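Local structure of cell division protein FtsZ 1 (Methanocaldococcus jannaschii, 2VAP) at residues A[86-91]-A[106-111]; A[152-156]-A[239-244]; A[279-285]-A[310-316]; A[288-292]-A[327-332]. The protein binds GTP, probably hydrolyses it, and, as a tubulin homologue, is thought to polymerise into the contractile Z ring that marks the site of cell division. All coordinates share one frame; numbering follows the deposited sequence.

Interaction 1: residues A[86-91]-A[106-111]; sequences LIGKKL and EAAKES
Gly88 and Ala107 bring a loop and a helix together at the edge of the Rossmann-like GTPase domain, their CA atoms 3.8 Å apart. The loop 86-91 leaves the outermost strand 83-86 of the parallel sheet, and its partner is the C-terminal end of helix 101-110 with Ser111 just beyond it. The closeness rests on two small residues: Ala107 CB sits against the backbone N and CA of Gly88, whose phi of 67° is a value that glycine adopts readily.

Apolar groups border this point. Ile87 sends CG1 between its backbone N and carbonyl carbon (chi1 59°), which brings CD1 over Ala107 CB (4.0 Å) and close to Ala108, while its other branch, CG2, rests on Ser111 CB. Farther along the loop, Leu91 CD2 lies on Ala107 and on the CB of Glu106. The buried side of the contact faces helix 135-149, where Ser139 meets both Ile87 and Ala108; Ile87 also comes within about 4 Å, side chain to side chain, of the GTP-binding residue Thr135.

Polar groups of the helix end hold the loop backbone. Gly88 N donates to Ser111 OG (3.2 Å), and a water accepting from Lys89 N lies 2.7 Å from the same Ser111 OG. Glu110 reaches out on an extended chain, placing its carboxylate against the turn that Leu91 N closes onto Gly88 O. There Lys90 N meets the syn lone pair of Glu110 OE2 at 2.9 Å, with an N-H...O angle of 165°.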
loop_
_atom_site.group_PDB
_atom_site.type_symbol
_atom_site.label_atom_id
_atom_site.label_comp_id
_atom_site.label_asym_id
_atom_site.label_seq_id
_atom_site.Cartn_x
_atom_site.Cartn_y
_atom_site.Cartn_z
ATOM N N LEU A 86 19.413 -5.636 8.431
ATOM C CA LEU A 86 19.346 -5.479 9.876
ATOM C C LEU A 86 19.804 -4.072 10.231
ATOM O O LEU A 86 20.991 -3.752 10.138
ATOM C CB LEU A 86 20.206 -6.528 10.589
ATOM C CG LEU A 86 20.126 -6.544 12.119
ATOM C CD1 LEU A 86 18.788 -7.099 12.605
ATOM C CD2 LEU A 86 21.275 -7.344 12.692
ATOM N N ILE A 87 18.852 -3.230 10.620
ATOM C CA ILE A 87 19.150 -1.838 10.952
ATOM C C ILE A 87 19.576 -1.680 12.413
ATOM O O ILE A 87 19.125 -2.426 13.287
ATOM C CB ILE A 87 17.981 -0.874 10.592
ATOM C CG1 ILE A 87 16.688 -1.268 11.318
ATOM C CG2 ILE A 87 17.769 -0.838 9.075
ATOM C CD1 ILE A 87 15.616 -0.183 11.329
ATOM N N GLY A 88 20.461 -0.717 12.659
ATOM C CA GLY A 88 20.974 -0.439 14.001
ATOM C C GLY A 88 21.829 -1.551 14.580
ATOM O O GLY A 88 21.680 -1.908 15.752
ATOM N N LYS A 89 22.726 -2.092 13.756
ATOM C CA LYS A 89 23.646 -3.157 14.171
ATOM C C LYS A 89 24.538 -2.727 15.334
ATOM O O LYS A 89 24.841 -3.528 16.221
ATOM C CB LYS A 89 24.520 -3.605 12.995
ATOM C CG LYS A 89 23.807 -4.461 11.962
ATOM C CD LYS A 89 24.752 -4.850 10.838
ATOM C CE LYS A 89 24.092 -5.814 9.871
ATOM N NZ LYS A 89 25.001 -6.182 8.751
ATOM N N LYS A 90 24.946 -1.460 15.318
ATOM C CA LYS A 90 25.807 -0.893 16.355
ATOM C C LYS A 90 24.998 -0.253 17.487
ATOM O O LYS A 90 25.568 0.277 18.446
ATOM C CB LYS A 90 26.766 0.137 15.743
ATOM C CG LYS A 90 27.688 -0.419 14.664
ATOM C CD LYS A 90 28.469 0.694 13.979
ATOM C CE LYS A 90 29.239 0.182 12.768
ATOM N NZ LYS A 90 30.374 -0.709 13.142
ATOM N N LEU A 91 23.672 -0.316 17.376
ATOM C CA LEU A 91 22.778 0.322 18.341
ATOM C C LEU A 91 22.070 -0.691 19.242
ATOM O O LEU A 91 22.169 -0.612 20.467
ATOM C CB LEU A 91 21.752 1.205 17.617
ATOM C CG LEU A 91 20.963 2.233 18.435
ATOM C CD1 LEU A 91 21.821 3.451 18.765
ATOM C CD2 LEU A 91 19.710 2.656 17.686
ATOM N N GLU A 106 16.479 5.946 15.103
ATOM C CA GLU A 106 17.935 6.028 15.227
ATOM C C GLU A 106 18.630 4.867 14.512
ATOM O O GLU A 106 19.686 5.050 13.902
ATOM C CB GLU A 106 18.342 6.077 16.704
ATOM C CG GLU A 106 19.763 6.580 16.962
ATOM C CD GLU A 106 19.944 8.063 16.663
ATOM O OE1 GLU A 106 21.039 8.443 16.197
ATOM O OE2 GLU A 106 18.999 8.849 16.893
ATOM N N ALA A 107 18.026 3.682 14.587
ATOM C CA ALA A 107 18.543 2.491 13.919
ATOM C C ALA A 107 18.538 2.646 12.398
ATOM O O ALA A 107 19.503 2.274 11.727
ATOM C CB ALA A 107 17.745 1.266 14.329
ATOM N N ALA A 108 17.449 3.199 11.868
ATOM C CA ALA A 108 17.312 3.438 10.433
ATOM C C ALA A 108 18.304 4.490 9.939
ATOM O O ALA A 108 18.886 4.340 8.863
ATOM C CB ALA A 108 15.886 3.844 10.097
ATOM N N LYS A 109 18.495 5.542 10.735
ATOM C CA LYS A 109 19.453 6.605 10.415
ATOM C C LYS A 109 20.890 6.085 10.379
ATOM O O LYS A 109 21.683 6.507 9.536
ATOM C CB LYS A 109 19.329 7.766 11.405
ATOM C CG LYS A 109 18.102 8.639 11.188
ATOM C CD LYS A 109 18.013 9.739 12.231
ATOM C CE LYS A 109 16.809 10.635 11.987
ATOM N NZ LYS A 109 16.708 11.719 13.001
ATOM N N GLU A 110 21.208 5.168 11.293
ATOM C CA GLU A 110 22.513 4.502 11.329
ATOM C C GLU A 110 22.760 3.699 10.050
ATOM O O GLU A 110 23.878 3.672 9.529
ATOM C CB GLU A 110 22.608 3.590 12.559
ATOM C CG GLU A 110 23.948 2.872 12.726
ATOM C CD GLU A 110 23.911 1.785 13.787
ATOM O OE1 GLU A 110 23.619 2.100 14.960
ATOM O OE2 GLU A 110 24.185 0.615 13.449
ATOM N N SER A 111 21.707 3.057 9.547
ATOM C CA SER A 111 21.806 2.190 8.376
ATOM C C SER A 111 21.284 2.857 7.099
ATOM O O SER A 111 20.921 2.171 6.140
ATOM C CB SER A 111 21.056 0.878 8.630
ATOM O OG SER A 111 21.481 0.271 9.838
HETATM O O HOH W 1 23.563 -0.940 11.078
#

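Interaction 2: residues A[152-156]-A[239-244]; sequences ALTVA and VKAVMN
Leu153 meets helix residues 239-243 and Asn244 with both of its methyl branches. CD2 runs alongside Lys240, 4.0 Å from Lys240 CA, the two side chains sliding past each other in opposite directions. The other branch packs on Met243 CB and approaches the side-chain oxygen of Asn244, with Leu153 CD1 and Asn244 OD1 3.4 Å apart. CG, standing anti to the backbone N of Leu153 (chi1 175°), carries this fork to the helix.

Two residues on, Val155 faces the same way and receives the end of Met243. The methionine chain bends at its last torsion (chi3 86°), so its methyl carbon comes in across the valine, Met243 CE lying 3.8 Å from Val155 CG1 and equally far from CG2. The contact itself is apolar and buried.

Around this layer, Met124 of the neighbouring strand 124-130 touches Leu153, Val155 and Met243 alike, carrying the apolar patch on to the next strand. Met243 O accepts from Thr186 OG1, which ties Met243 to strand 186-191. On the other face of the sheet Thr154 packs against helix 135-149, and its OG1 donates to Ala152 O (3.0 Å).

The axes of strand 153-156 and helix 239-243 approach to 9.8 Å at an angle of 61°. Helix 236-243, which follows the long central helix 204-227, thus packs between the parallel GTPase sheet and the C-terminal sheet, as in the two-domain fold of FtsZ and tubulin.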
loop_
_atom_site.group_PDB
_atom_site.type_symbol
_atom_site.label_atom_id
_atom_site.label_comp_id
_atom_site.label_asym_id
_atom_site.label_seq_id
_atom_site.Cartn_x
_atom_site.Cartn_y
_atom_site.Cartn_z
ATOM N N ALA A 152 12.450 9.107 -6.227
ATOM C CA ALA A 152 11.403 8.110 -6.441
ATOM C C ALA A 152 10.027 8.625 -6.029
ATOM O O ALA A 152 9.907 9.441 -5.110
ATOM C CB ALA A 152 11.735 6.825 -5.690
ATOM N N LEU A 153 8.994 8.152 -6.725
ATOM C CA LEU A 153 7.617 8.346 -6.285
ATOM C C LEU A 153 7.444 7.555 -4.994
ATOM O O LEU A 153 7.565 6.328 -4.988
ATOM C CB LEU A 153 6.625 7.878 -7.356
ATOM C CG LEU A 153 5.121 7.899 -7.042
ATOM C CD1 LEU A 153 4.610 9.305 -6.731
ATOM C CD2 LEU A 153 4.334 7.291 -8.195
ATOM N N THR A 154 7.182 8.271 -3.905
ATOM C CA THR A 154 7.234 7.696 -2.563
ATOM C C THR A 154 5.836 7.500 -1.981
ATOM O O THR A 154 5.134 8.466 -1.671
ATOM C CB THR A 154 8.104 8.575 -1.634
ATOM O OG1 THR A 154 9.385 8.778 -2.241
ATOM C CG2 THR A 154 8.293 7.928 -0.271
ATOM N N VAL A 155 5.442 6.236 -1.839
ATOM C CA VAL A 155 4.101 5.885 -1.369
ATOM C C VAL A 155 4.181 5.015 -0.117
ATOM O O VAL A 155 4.852 3.985 -0.113
ATOM C CB VAL A 155 3.283 5.153 -2.469
ATOM C CG1 VAL A 155 1.910 4.732 -1.948
ATOM C CG2 VAL A 155 3.133 6.033 -3.708
ATOM N N ALA A 156 3.500 5.442 0.941
ATOM C CA ALA A 156 3.400 4.637 2.151
ATOM C C ALA A 156 2.042 3.953 2.217
ATOM O O ALA A 156 1.019 4.559 1.897
ATOM C CB ALA A 156 3.632 5.490 3.387
ATOM N N VAL A 239 -0.129 6.904 -13.257
ATOM C CA VAL A 239 -0.094 6.645 -11.815
ATOM C C VAL A 239 0.606 7.801 -11.100
ATOM O O VAL A 239 0.113 8.304 -10.087
ATOM C CB VAL A 239 0.601 5.297 -11.488
ATOM C CG1 VAL A 239 0.882 5.162 -9.992
ATOM C CG2 VAL A 239 -0.247 4.136 -11.968
ATOM N N LYS A 240 1.740 8.228 -11.653
ATOM C CA LYS A 240 2.515 9.341 -11.108
ATOM C C LYS A 240 1.698 10.636 -11.069
ATOM O O LYS A 240 1.797 11.403 -10.114
ATOM C CB LYS A 240 3.801 9.541 -11.916
ATOM C CG LYS A 240 4.938 10.176 -11.133
ATOM C CD LYS A 240 6.200 10.281 -11.974
ATOM C CE LYS A 240 7.337 10.909 -11.182
ATOM N NZ LYS A 240 8.583 11.019 -11.990
ATOM N N ALA A 241 0.883 10.858 -12.100
ATOM C CA ALA A 241 0.030 12.046 -12.195
ATOM C C ALA A 241 -0.964 12.164 -11.035
ATOM O O ALA A 241 -1.259 13.268 -10.574
ATOM C CB ALA A 241 -0.705 12.068 -13.531
ATOM N N VAL A 242 -1.468 11.023 -10.572
ATOM C CA VAL A 242 -2.412 10.977 -9.452
ATOM C C VAL A 242 -1.690 10.919 -8.104
ATOM O O VAL A 242 -2.114 11.561 -7.138
ATOM C CB VAL A 242 -3.401 9.786 -9.594
ATOM C CG1 VAL A 242 -4.203 9.564 -8.312
ATOM C CG2 VAL A 242 -4.342 10.017 -10.764
ATOM N N MET A 243 -0.593 10.168 -8.047
ATOM C CA MET A 243 0.071 9.878 -6.773
ATOM C C MET A 243 1.164 10.868 -6.350
ATOM O O MET A 243 1.538 10.901 -5.175
ATOM C CB MET A 243 0.594 8.434 -6.746
ATOM C CG MET A 243 -0.490 7.387 -6.985
ATOM S SD MET A 243 -0.047 5.734 -6.419
ATOM C CE MET A 243 -0.544 5.819 -4.702
ATOM N N ASN A 244 1.666 11.667 -7.295
ATOM C CA ASN A 244 2.691 12.685 -7.006
ATOM C C ASN A 244 2.311 13.630 -5.870
ATOM O O ASN A 244 3.138 13.951 -5.014
ATOM C CB ASN A 244 3.030 13.505 -8.256
ATOM C CG ASN A 244 4.267 12.998 -8.982
ATOM O OD1 ASN A 244 5.061 12.232 -8.434
ATOM N ND2 ASN A 244 4.440 13.439 -10.223
#

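Interaction 3: residues A[279-285]-A[310-316]; sequences IDGATGA and RLDPNAT
Asp280 and Arg310 form the charged part of this contact, a salt bridge with NH1 of Arg310 2.9 Å from OD2 of Asp280. The acceptor lies almost in the guanidinium plane, whereas the donor meets the carboxylate on its syn side, 31° out of plane, and the two flat groups are turned 48° against each other. Ile279 covers one guanidinium face: its CD1 stands over the centre, 3.7 Å from Arg310 CZ. The bend of the arginine at chi2 (62°) folds the group back over the isoleucine, and Leu270 of helix 261-270 touches both side chains.

Apolar packing centres on Leu311. Its CD2 packs against both Ile279 and Ala282, while Leu311 CD1 reaches Ala285 CB at 3.8 Å; Ile337 of strand 331-338 adds to this cluster.

Backbone bonds join the far ends of the segments. Thr316 N donates to Thr283 O (3.1 Å) and Ala285 N to Thr316 O (3.0 Å), flanking Gly284 as a parallel bridge partner of Thr316. Before the bridge, Asp312 to Ala315 form a type I turn, in which Asp312 OD1 accepts from Asn314 N as an Asx turn.

Water completes the join where the two segments diverge. One molecule donates to Ile279 O and Ala282 O and accepts from Asp312 N (2.9 Å), thus linking three backbone groups.

Strand 284-291, helix 297-310 and strand 316-323 follow one another, the two strands being parallel neighbours. This is a beta-alpha-beta crossover in the C-terminal domain of FtsZ, and the contact brings together its entry and the turn leading into its second strand.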
loop_
_atom_site.group_PDB
_atom_site.type_symbol
_atom_site.label_atom_id
_atom_site.label_comp_id
_atom_site.label_asym_id
_atom_site.label_seq_id
_atom_site.Cartn_x
_atom_site.Cartn_y
_atom_site.Cartn_z
ATOM N N ILE A 279 -16.023 10.708 1.305
ATOM C CA ILE A 279 -15.380 10.521 -0.002
ATOM C C ILE A 279 -15.663 11.647 -1.005
ATOM O O ILE A 279 -15.136 11.639 -2.120
ATOM C CB ILE A 279 -15.706 9.131 -0.624
ATOM C CG1 ILE A 279 -17.221 8.909 -0.717
ATOM C CG2 ILE A 279 -15.016 8.019 0.170
ATOM C CD1 ILE A 279 -17.625 7.683 -1.519
ATOM N N ASP A 280 -16.486 12.611 -0.597
ATOM C CA ASP A 280 -16.766 13.798 -1.405
ATOM C C ASP A 280 -15.570 14.751 -1.450
ATOM O O ASP A 280 -15.456 15.570 -2.364
ATOM C CB ASP A 280 -18.004 14.532 -0.874
ATOM C CG ASP A 280 -19.285 13.728 -1.047
ATOM O OD1 ASP A 280 -20.100 13.706 -0.101
ATOM O OD2 ASP A 280 -19.478 13.119 -2.121
ATOM N N GLY A 281 -14.682 14.632 -0.463
ATOM C CA GLY A 281 -13.477 15.458 -0.389
ATOM C C GLY A 281 -12.310 14.926 -1.204
ATOM O O GLY A 281 -11.220 15.503 -1.186
ATOM N N ALA A 282 -12.542 13.827 -1.919
ATOM C CA ALA A 282 -11.520 13.196 -2.752
ATOM C C ALA A 282 -11.239 13.994 -4.019
ATOM O O ALA A 282 -12.158 14.526 -4.647
ATOM C CB ALA A 282 -11.937 11.787 -3.111
ATOM N N THR A 283 -9.963 14.062 -4.390
ATOM C CA THR A 283 -9.533 14.762 -5.600
ATOM C C THR A 283 -8.963 13.796 -6.640
ATOM O O THR A 283 -8.677 14.185 -7.774
ATOM C CB THR A 283 -8.490 15.862 -5.287
ATOM O OG1 THR A 283 -7.379 15.291 -4.586
ATOM C CG2 THR A 283 -9.109 16.971 -4.443
ATOM N N GLY A 284 -8.800 12.535 -6.244
ATOM C CA GLY A 284 -8.279 11.505 -7.137
ATOM C C GLY A 284 -8.607 10.098 -6.675
ATOM O O GLY A 284 -9.035 9.891 -5.537
ATOM N N ALA A 285 -8.404 9.130 -7.566
ATOM C CA ALA A 285 -8.675 7.727 -7.262
ATOM C C ALA A 285 -7.903 6.774 -8.162
ATOM O O ALA A 285 -7.698 7.049 -9.346
ATOM C CB ALA A 285 -10.172 7.435 -7.357
ATOM N N ARG A 310 -20.058 8.704 -8.137
ATOM C CA ARG A 310 -20.093 8.889 -6.688
ATOM C C ARG A 310 -19.133 9.988 -6.226
ATOM O O ARG A 310 -19.463 10.774 -5.333
ATOM C CB ARG A 310 -19.799 7.561 -5.974
ATOM C CG ARG A 310 -19.837 7.613 -4.446
ATOM C CD ARG A 310 -21.211 8.001 -3.907
ATOM N NE ARG A 310 -21.193 8.212 -2.459
ATOM C CZ ARG A 310 -20.888 9.364 -1.864
ATOM N NH1 ARG A 310 -20.565 10.432 -2.582
ATOM N NH2 ARG A 310 -20.903 9.446 -0.541
ATOM N N LEU A 311 -17.953 10.041 -6.839
ATOM C CA LEU A 311 -16.940 11.036 -6.488
ATOM C C LEU A 311 -17.220 12.398 -7.120
ATOM O O LEU A 311 -18.137 12.543 -7.933
ATOM C CB LEU A 311 -15.542 10.554 -6.894
ATOM C CG LEU A 311 -14.930 9.317 -6.229
ATOM C CD1 LEU A 311 -13.555 9.065 -6.822
ATOM C CD2 LEU A 311 -14.838 9.463 -4.714
ATOM N N ASP A 312 -16.421 13.390 -6.727
ATOM C CA ASP A 312 -16.459 14.727 -7.314
ATOM C C ASP A 312 -16.117 14.638 -8.806
ATOM O O ASP A 312 -15.157 13.961 -9.176
ATOM C CB ASP A 312 -15.468 15.642 -6.586
ATOM C CG ASP A 312 -15.677 17.112 -6.904
ATOM O OD1 ASP A 312 -15.274 17.553 -8.001
ATOM O OD2 ASP A 312 -16.229 17.832 -6.046
ATOM N N PRO A 313 -16.911 15.309 -9.666
ATOM C CA PRO A 313 -16.715 15.257 -11.122
ATOM C C PRO A 313 -15.335 15.725 -11.595
ATOM O O PRO A 313 -14.915 15.372 -12.699
ATOM C CB PRO A 313 -17.804 16.196 -11.662
ATOM C CG PRO A 313 -18.204 17.042 -10.500
ATOM C CD PRO A 313 -18.064 16.156 -9.310
ATOM N N ASN A 314 -14.646 16.504 -10.765
ATOM C CA ASN A 314 -13.320 17.025 -11.098
ATOM C C ASN A 314 -12.167 16.099 -10.693
ATOM O O ASN A 314 -11.003 16.387 -10.986
ATOM C CB ASN A 314 -13.123 18.417 -10.484
ATOM C CG ASN A 314 -14.045 19.462 -11.091
ATOM O OD1 ASN A 314 -14.186 19.555 -12.312
ATOM N ND2 ASN A 314 -14.670 20.264 -10.236
ATOM N N ALA A 315 -12.495 14.991 -10.029
ATOM C CA ALA A 315 -11.486 14.042 -9.549
ATOM C C ALA A 315 -10.804 13.292 -10.691
ATOM O O ALA A 315 -11.460 12.854 -11.639
ATOM C CB ALA A 315 -12.099 13.063 -8.558
ATOM N N THR A 316 -9.484 13.156 -10.587
ATOM C CA THR A 316 -8.691 12.434 -11.580
ATOM C C THR A 316 -8.675 10.947 -11.239
ATOM O O THR A 316 -8.122 10.539 -10.215
ATOM C CB THR A 316 -7.243 12.974 -11.660
ATOM O OG1 THR A 316 -7.266 14.403 -11.772
ATOM C CG2 THR A 316 -6.513 12.389 -12.865
HETATM O O HOH W 2 -14.781 13.071 -4.407
HETATM O O HOH W 3 -7.916 16.412 -9.297
#

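Interaction 4: residues A[288-292]-A[327-332]; sequences HVMGP and LENTVR
Val289 meets Val331 through their CG1 methyls, 4.3 Å apart, near the end of the antiparallel pairing of strands 284-291 and 331-338.

Met290 carries the register. Its N donates to Arg332 O (2.7 Å, C=O...N angle 167°), and its O accepts from Arg332 N at the same 2.7 Å, making the two residues a hydrogen-bonded antiparallel pair. Their side chains lie on one face of the sheet, where the methionine bends at chi3 (-76°) and brings Met290 CE to 4.0 Å from both CG and CD of Arg332. The arginine stem thus packs on the methyl, while its end leads away, NE having a long, weak ion pair with Glu255. The sulfur of Met290 stands over one face of the ring of His288, which is fixed from outside the pair: ND1 bonds to Gly221 O and NE2 to Thr322 OG1.

Strands 284-291 and 331-338 are the two inner strands of the four-stranded mixed sheet of the FtsZ C-terminal domain, which resembles that of tubulin. The contact lies where 284-291 ends and 331-338 begins.

Gly291 continues the strand, and Leu327 CD1 comes up to its CA at 3.8 Å. Pro292 then enters the bend of the chain 327-330, and its ring edge faces three backbone carbonyls: CB lies near Leu327 O, CG is 3.4 Å from Glu328 O, and CD is 3.3 Å from Thr330 O. That last oxygen is buried and has no hydrogen-bond partner in the model. Outside the two segments, Arg261 of helix 261-270 touches both Pro292 and Val331.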
loop_
_atom_site.group_PDB
_atom_site.type_symbol
_atom_site.label_atom_id
_atom_site.label_comp_id
_atom_site.label_asym_id
_atom_site.label_seq_id
_atom_site.Cartn_x
_atom_site.Cartn_y
_atom_site.Cartn_z
ATOM N N HIS A 288 -8.430 -0.712 -9.182
ATOM C CA HIS A 288 -7.953 -1.980 -9.716
ATOM C C HIS A 288 -9.088 -2.998 -9.689
ATOM O O HIS A 288 -9.515 -3.440 -8.618
ATOM C CB HIS A 288 -6.749 -2.499 -8.924
ATOM C CG HIS A 288 -6.010 -3.614 -9.602
ATOM N ND1 HIS A 288 -4.713 -3.953 -9.277
ATOM C CD2 HIS A 288 -6.379 -4.458 -10.596
ATOM C CE1 HIS A 288 -4.321 -4.964 -10.031
ATOM N NE2 HIS A 288 -5.313 -5.289 -10.841
ATOM N N VAL A 289 -9.574 -3.354 -10.875
ATOM C CA VAL A 289 -10.615 -4.367 -11.019
ATOM C C VAL A 289 -9.952 -5.718 -11.269
ATOM O O VAL A 289 -9.143 -5.864 -12.187
ATOM C CB VAL A 289 -11.595 -4.031 -12.173
ATOM C CG1 VAL A 289 -12.753 -5.026 -12.209
ATOM C CG2 VAL A 289 -12.126 -2.607 -12.034
ATOM N N MET A 290 -10.290 -6.697 -10.437
ATOM C CA MET A 290 -9.720 -8.036 -10.541
ATOM C C MET A 290 -10.828 -9.065 -10.698
ATOM O O MET A 290 -11.878 -8.955 -10.068
ATOM C CB MET A 290 -8.876 -8.355 -9.306
ATOM C CG MET A 290 -7.613 -7.513 -9.180
ATOM S SD MET A 290 -7.001 -7.402 -7.487
ATOM C CE MET A 290 -8.160 -6.235 -6.774
ATOM N N GLY A 291 -10.593 -10.062 -11.544
ATOM C CA GLY A 291 -11.594 -11.095 -11.784
ATOM C C GLY A 291 -11.024 -12.373 -12.365
ATOM O O GLY A 291 -9.811 -12.482 -12.561
ATOM N N PRO A 292 -11.899 -13.355 -12.646
ATOM C CA PRO A 292 -11.478 -14.605 -13.269
ATOM C C PRO A 292 -11.198 -14.401 -14.756
ATOM O O PRO A 292 -11.239 -13.269 -15.244
ATOM C CB PRO A 292 -12.692 -15.528 -13.072
ATOM C CG PRO A 292 -13.644 -14.780 -12.172
ATOM C CD PRO A 292 -13.348 -13.341 -12.391
ATOM N N LEU A 327 -9.184 -16.469 -8.382
ATOM C CA LEU A 327 -10.614 -16.175 -8.423
ATOM C C LEU A 327 -11.309 -17.047 -9.465
ATOM O O LEU A 327 -10.879 -17.113 -10.619
ATOM C CB LEU A 327 -10.860 -14.688 -8.718
ATOM C CG LEU A 327 -10.318 -13.641 -7.736
ATOM C CD1 LEU A 327 -10.446 -12.243 -8.323
ATOM C CD2 LEU A 327 -11.011 -13.717 -6.377
ATOM N N GLU A 328 -12.382 -17.716 -9.047
ATOM C CA GLU A 328 -13.129 -18.617 -9.924
ATOM C C GLU A 328 -14.380 -17.954 -10.499
ATOM O O GLU A 328 -14.619 -18.008 -11.707
ATOM C CB GLU A 328 -13.501 -19.910 -9.186
ATOM C CG GLU A 328 -12.323 -20.841 -8.892
ATOM C CD GLU A 328 -11.755 -21.505 -10.139
ATOM O OE1 GLU A 328 -12.533 -21.830 -11.062
ATOM O OE2 GLU A 328 -10.524 -21.711 -10.191
ATOM N N ASN A 329 -15.171 -17.336 -9.624
ATOM C CA ASN A 329 -16.403 -16.659 -10.021
ATOM C C ASN A 329 -16.503 -15.247 -9.441
ATOM O O ASN A 329 -17.479 -14.531 -9.687
ATOM C CB ASN A 329 -17.624 -17.485 -9.596
ATOM C CG ASN A 329 -17.672 -18.853 -10.261
ATOM O OD1 ASN A 329 -17.615 -19.882 -9.589
ATOM N ND2 ASN A 329 -17.778 -18.867 -11.587
ATOM N N THR A 330 -15.481 -14.851 -8.687
ATOM C CA THR A 330 -15.501 -13.606 -7.923
ATOM C C THR A 330 -14.786 -12.456 -8.633
ATOM O O THR A 330 -13.690 -12.630 -9.169
ATOM C CB THR A 330 -14.879 -13.812 -6.516
ATOM O OG1 THR A 330 -15.521 -14.916 -5.864
ATOM C CG2 THR A 330 -15.030 -12.563 -5.649
ATOM N N VAL A 331 -15.428 -11.289 -8.638
ATOM C CA VAL A 331 -14.782 -10.039 -9.032
ATOM C C VAL A 331 -14.426 -9.247 -7.773
ATOM O O VAL A 331 -15.271 -9.044 -6.898
ATOM C CB VAL A 331 -15.667 -9.197 -9.992
ATOM C CG1 VAL A 331 -15.215 -7.737 -10.036
ATOM C CG2 VAL A 331 -15.642 -9.791 -11.389
ATOM N N ARG A 332 -13.168 -8.826 -7.687
ATOM C CA ARG A 332 -12.680 -8.027 -6.568
ATOM C C ARG A 332 -12.323 -6.621 -7.041
ATOM O O ARG A 332 -11.689 -6.450 -8.085
ATOM C CB ARG A 332 -11.466 -8.701 -5.922
ATOM C CG ARG A 332 -10.981 -8.049 -4.629
ATOM C CD ARG A 332 -9.742 -8.748 -4.083
ATOM N NE ARG A 332 -10.034 -10.092 -3.587
ATOM C CZ ARG A 332 -9.115 -10.966 -3.180
ATOM N NH1 ARG A 332 -7.826 -10.653 -3.205
ATOM N NH2 ARG A 332 -9.490 -12.162 -2.747
#

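Overall arrangement
From the N terminus, interaction 1 comes first and closes a short loop, returning helix 101-110 to the edge of the GTPase sheet. Interaction 2 closes a much longer one, bringing helix 236-243 back across 82 intervening residues onto strand 153-160. Both finish before interactions 3 and 4 begin. These two cross, their segments alternating along the chain: interaction 3 closes a loop over 24 residues, including helix 297-310, and interaction 4 one over 34. Both use strand 284-291, interaction 3 its pairing with 316-323 near the start, interaction 4 its pairing with 331-338 near the end. Interactions 2 and 3 touch where Val242 CG2 meets Thr316 CG2 at 3.8 Å, linking helix 236-243 to the C-terminal sheet.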